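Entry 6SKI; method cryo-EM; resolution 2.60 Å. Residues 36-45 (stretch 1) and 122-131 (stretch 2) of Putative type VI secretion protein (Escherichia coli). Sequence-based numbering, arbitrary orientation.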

# COMPACT_ATOMS: atom_id res chain seq x y z
N THR A 36 13.38 24.21 -2.65
CA THR A 36 12.66 23.24 -1.83
C THR A 36 12.40 22.00 -2.66
O THR A 36 11.58 22.02 -3.58
CB THR A 36 11.36 23.83 -1.32
OG1 THR A 36 11.56 25.21 -0.96
CG2 THR A 36 10.87 23.07 -0.11
N LEU A 37 13.08 20.91 -2.34
CA LEU A 37 12.94 19.66 -3.08
C LEU A 37 12.00 18.75 -2.31
O LEU A 37 12.26 18.40 -1.16
CB LEU A 37 14.29 18.99 -3.30
CG LEU A 37 14.26 17.69 -4.10
CD1 LEU A 37 13.71 17.93 -5.49
CD2 LEU A 37 15.65 17.14 -4.18
N THR A 38 10.90 18.36 -2.95
CA THR A 38 9.94 17.44 -2.38
C THR A 38 10.08 16.08 -3.05
O THR A 38 10.07 15.99 -4.28
CB THR A 38 8.51 17.96 -2.55
OG1 THR A 38 8.51 19.38 -2.43
CG2 THR A 38 7.61 17.36 -1.50
N ILE A 39 10.23 15.04 -2.25
CA ILE A 39 10.32 13.68 -2.75
C ILE A 39 8.98 13.00 -2.49
O ILE A 39 8.56 12.85 -1.34
CB ILE A 39 11.47 12.90 -2.09
CG1 ILE A 39 12.73 13.76 -2.07
CG2 ILE A 39 11.71 11.60 -2.82
CD1 ILE A 39 13.93 13.06 -1.49
N GLY A 40 8.31 12.62 -3.57
CA GLY A 40 7.04 11.93 -3.45
C GLY A 40 7.24 10.46 -3.20
O GLY A 40 7.72 9.74 -4.08
N ILE A 41 6.87 10.00 -2.02
CA ILE A 41 7.06 8.61 -1.62
C ILE A 41 5.73 7.91 -1.82
O ILE A 41 4.71 8.32 -1.25
CB ILE A 41 7.54 8.49 -0.17
CG1 ILE A 41 8.54 9.60 0.15
CG2 ILE A 41 8.21 7.15 0.04
CD1 ILE A 41 9.90 9.36 -0.44
N PHE A 42 5.73 6.86 -2.64
CA PHE A 42 4.50 6.18 -3.04
C PHE A 42 4.62 4.72 -2.65
O PHE A 42 5.30 3.94 -3.33
CB PHE A 42 4.27 6.34 -4.54
CG PHE A 42 3.91 7.73 -4.95
CD1 PHE A 42 4.87 8.59 -5.45
CD2 PHE A 42 2.61 8.18 -4.86
CE1 PHE A 42 4.54 9.87 -5.82
CE2 PHE A 42 2.28 9.45 -5.24
CZ PHE A 42 3.24 10.30 -5.72
N PHE A 43 3.96 4.36 -1.56
CA PHE A 43 3.97 3.00 -1.03
C PHE A 43 2.73 2.30 -1.55
O PHE A 43 1.61 2.63 -1.13
CB PHE A 43 3.97 3.00 0.49
CG PHE A 43 5.25 3.43 1.12
CD1 PHE A 43 6.28 2.53 1.32
CD2 PHE A 43 5.40 4.71 1.59
CE1 PHE A 43 7.44 2.92 1.92
CE2 PHE A 43 6.56 5.10 2.20
CZ PHE A 43 7.58 4.20 2.37
N ASP A 44 2.90 1.34 -2.43
CA ASP A 44 1.73 0.70 -3.00
C ASP A 44 1.30 -0.49 -2.14
O ASP A 44 2.04 -0.96 -1.28
CB ASP A 44 2.03 0.24 -4.43
CG ASP A 44 0.79 0.19 -5.29
OD1 ASP A 44 -0.33 0.26 -4.74
OD2 ASP A 44 0.93 0.07 -6.52
N GLY A 45 0.09 -0.95 -2.39
CA GLY A 45 -0.34 -2.25 -1.93
C GLY A 45 -0.06 -3.28 -3.00
O GLY A 45 0.95 -3.22 -3.70
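Stretch 2, residues 122-131: AQIKTYISGI

Parallel β-strands can come from distant parts of a chain, and residues 36-45 and 122-131 of this putative type VI secretion protein illustrate how such a pairing is built. Residues 122-128 are extended and run alongside strand 36-43 in the same direction, the two axes crossing at -21° and approaching to 4.3 Å. The register is unbroken: Leu37 lies beside Ala122, Ile39 beside Ile124, and so on to Phe43 beside Ile128, where the CA atoms are 4.9 Å apart.

As parallel geometry requires, the hydrogen bonds alternate in direction, and on stretch 1 they fall to the even-numbered residues. Ala122 N donates to Thr36 O (2.9 Å) and Thr38 N to Ala122 O (2.9 Å); Ile124 N then reaches Thr38 O (2.9 Å), and Gly40 N reaches Ile124 O (2.6 Å). The ladder continues through Thr126 N to Gly40 O (2.7 Å) and a weak bond from Phe42 N to Thr126 O (3.0 Å), bent to 126°. It straightens again at Ile128 N to Phe42 O (2.7 Å), and Asp44 N to Ile128 O (2.8 Å) carries it just past the strand. Between these rungs, CA-H...O contacts use the same carbonyls, as where Ile39 CA lies 3.2 Å from Ile124 O.

Side chains alternate between the two faces of the sheet. On one, Leu37 CD1 packs against Ala122 CB (3.7 Å), Ile39 CG2 against Ile124 CG1 (3.8 Å) and Ile41 CG2 against Ile128 CD1 (3.6 Å). That same Ile128 CD1 sits over a face of the Phe43 ring, 4.2 Å from its centroid, a CH-pi contact. On the other face, Gly40 leaves room for the Phe42 ring, whose edge meets Lys125: CE1 of Phe42 is 3.9 Å from CB of Lys125.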

# COMPACT_ATOMS: atom_id res chain seq x y z
N ALA A 122 11.04 22.08 -6.40
CA ALA A 122 11.11 20.96 -7.33
C ALA A 122 10.46 19.75 -6.69
O ALA A 122 10.36 19.64 -5.47
CB ALA A 122 12.55 20.65 -7.73
N GLN A 123 10.03 18.82 -7.54
CA GLN A 123 9.40 17.59 -7.10
C GLN A 123 10.03 16.41 -7.82
O GLN A 123 10.21 16.44 -9.04
CB GLN A 123 7.90 17.60 -7.35
CG GLN A 123 7.08 18.20 -6.24
CD GLN A 123 5.61 18.16 -6.53
OE1 GLN A 123 5.18 17.60 -7.54
NE2 GLN A 123 4.82 18.74 -5.65
N ILE A 124 10.37 15.38 -7.06
CA ILE A 124 10.80 14.10 -7.59
C ILE A 124 9.96 13.03 -6.90
O ILE A 124 9.42 13.25 -5.81
CB ILE A 124 12.30 13.84 -7.40
CG1 ILE A 124 12.63 13.66 -5.92
CG2 ILE A 124 13.12 14.98 -7.98
CD1 ILE A 124 14.08 13.38 -5.65
N LYS A 125 9.85 11.88 -7.54
CA LYS A 125 8.90 10.88 -7.07
C LYS A 125 9.55 9.51 -7.02
O LYS A 125 10.52 9.23 -7.72
CB LYS A 125 7.64 10.85 -7.93
CG LYS A 125 7.85 10.60 -9.40
CD LYS A 125 6.61 11.02 -10.17
CE LYS A 125 6.61 10.51 -11.58
NZ LYS A 125 5.64 11.28 -12.41
N THR A 126 8.99 8.66 -6.16
CA THR A 126 9.53 7.35 -5.87
C THR A 126 8.37 6.38 -5.71
O THR A 126 7.34 6.72 -5.13
CB THR A 126 10.36 7.37 -4.60
OG1 THR A 126 11.28 8.47 -4.64
CG2 THR A 126 11.12 6.10 -4.47
N TYR A 127 8.54 5.16 -6.22
CA TYR A 127 7.51 4.14 -6.17
C TYR A 127 8.05 2.91 -5.46
O TYR A 127 9.05 2.34 -5.88
CB TYR A 127 7.02 3.78 -7.57
CG TYR A 127 5.93 2.74 -7.57
CD1 TYR A 127 4.60 3.10 -7.39
CD2 TYR A 127 6.22 1.40 -7.76
CE1 TYR A 127 3.60 2.15 -7.39
CE2 TYR A 127 5.23 0.45 -7.76
CZ TYR A 127 3.92 0.83 -7.58
OH TYR A 127 2.93 -0.12 -7.58
N ILE A 128 7.38 2.52 -4.38
CA ILE A 128 7.69 1.29 -3.65
C ILE A 128 6.51 0.34 -3.82
O ILE A 128 5.35 0.73 -3.67
CB ILE A 128 7.97 1.58 -2.16
CG1 ILE A 128 9.10 2.59 -2.02
CG2 ILE A 128 8.32 0.31 -1.44
CD1 ILE A 128 8.64 4.00 -1.75
N SER A 129 6.82 -0.92 -4.13
CA SER A 129 5.78 -1.90 -4.41
C SER A 129 5.16 -2.40 -3.10
O SER A 129 5.55 -1.99 -2.00
CB SER A 129 6.34 -3.05 -5.23
OG SER A 129 7.44 -3.66 -4.57
N GLY A 130 4.18 -3.28 -3.23
CA GLY A 130 3.51 -3.80 -2.06
C GLY A 130 4.26 -4.94 -1.41
O GLY A 130 5.16 -5.55 -1.99
N ILE A 131 3.87 -5.23 -0.17
CA ILE A 131 4.55 -6.27 0.61
C ILE A 131 4.36 -7.63 -0.04
O ILE A 131 5.31 -8.40 -0.19
CB ILE A 131 4.06 -6.25 2.06
CG1 ILE A 131 4.13 -4.83 2.62
CG2 ILE A 131 4.87 -7.20 2.91
CD1 ILE A 131 3.66 -4.71 4.05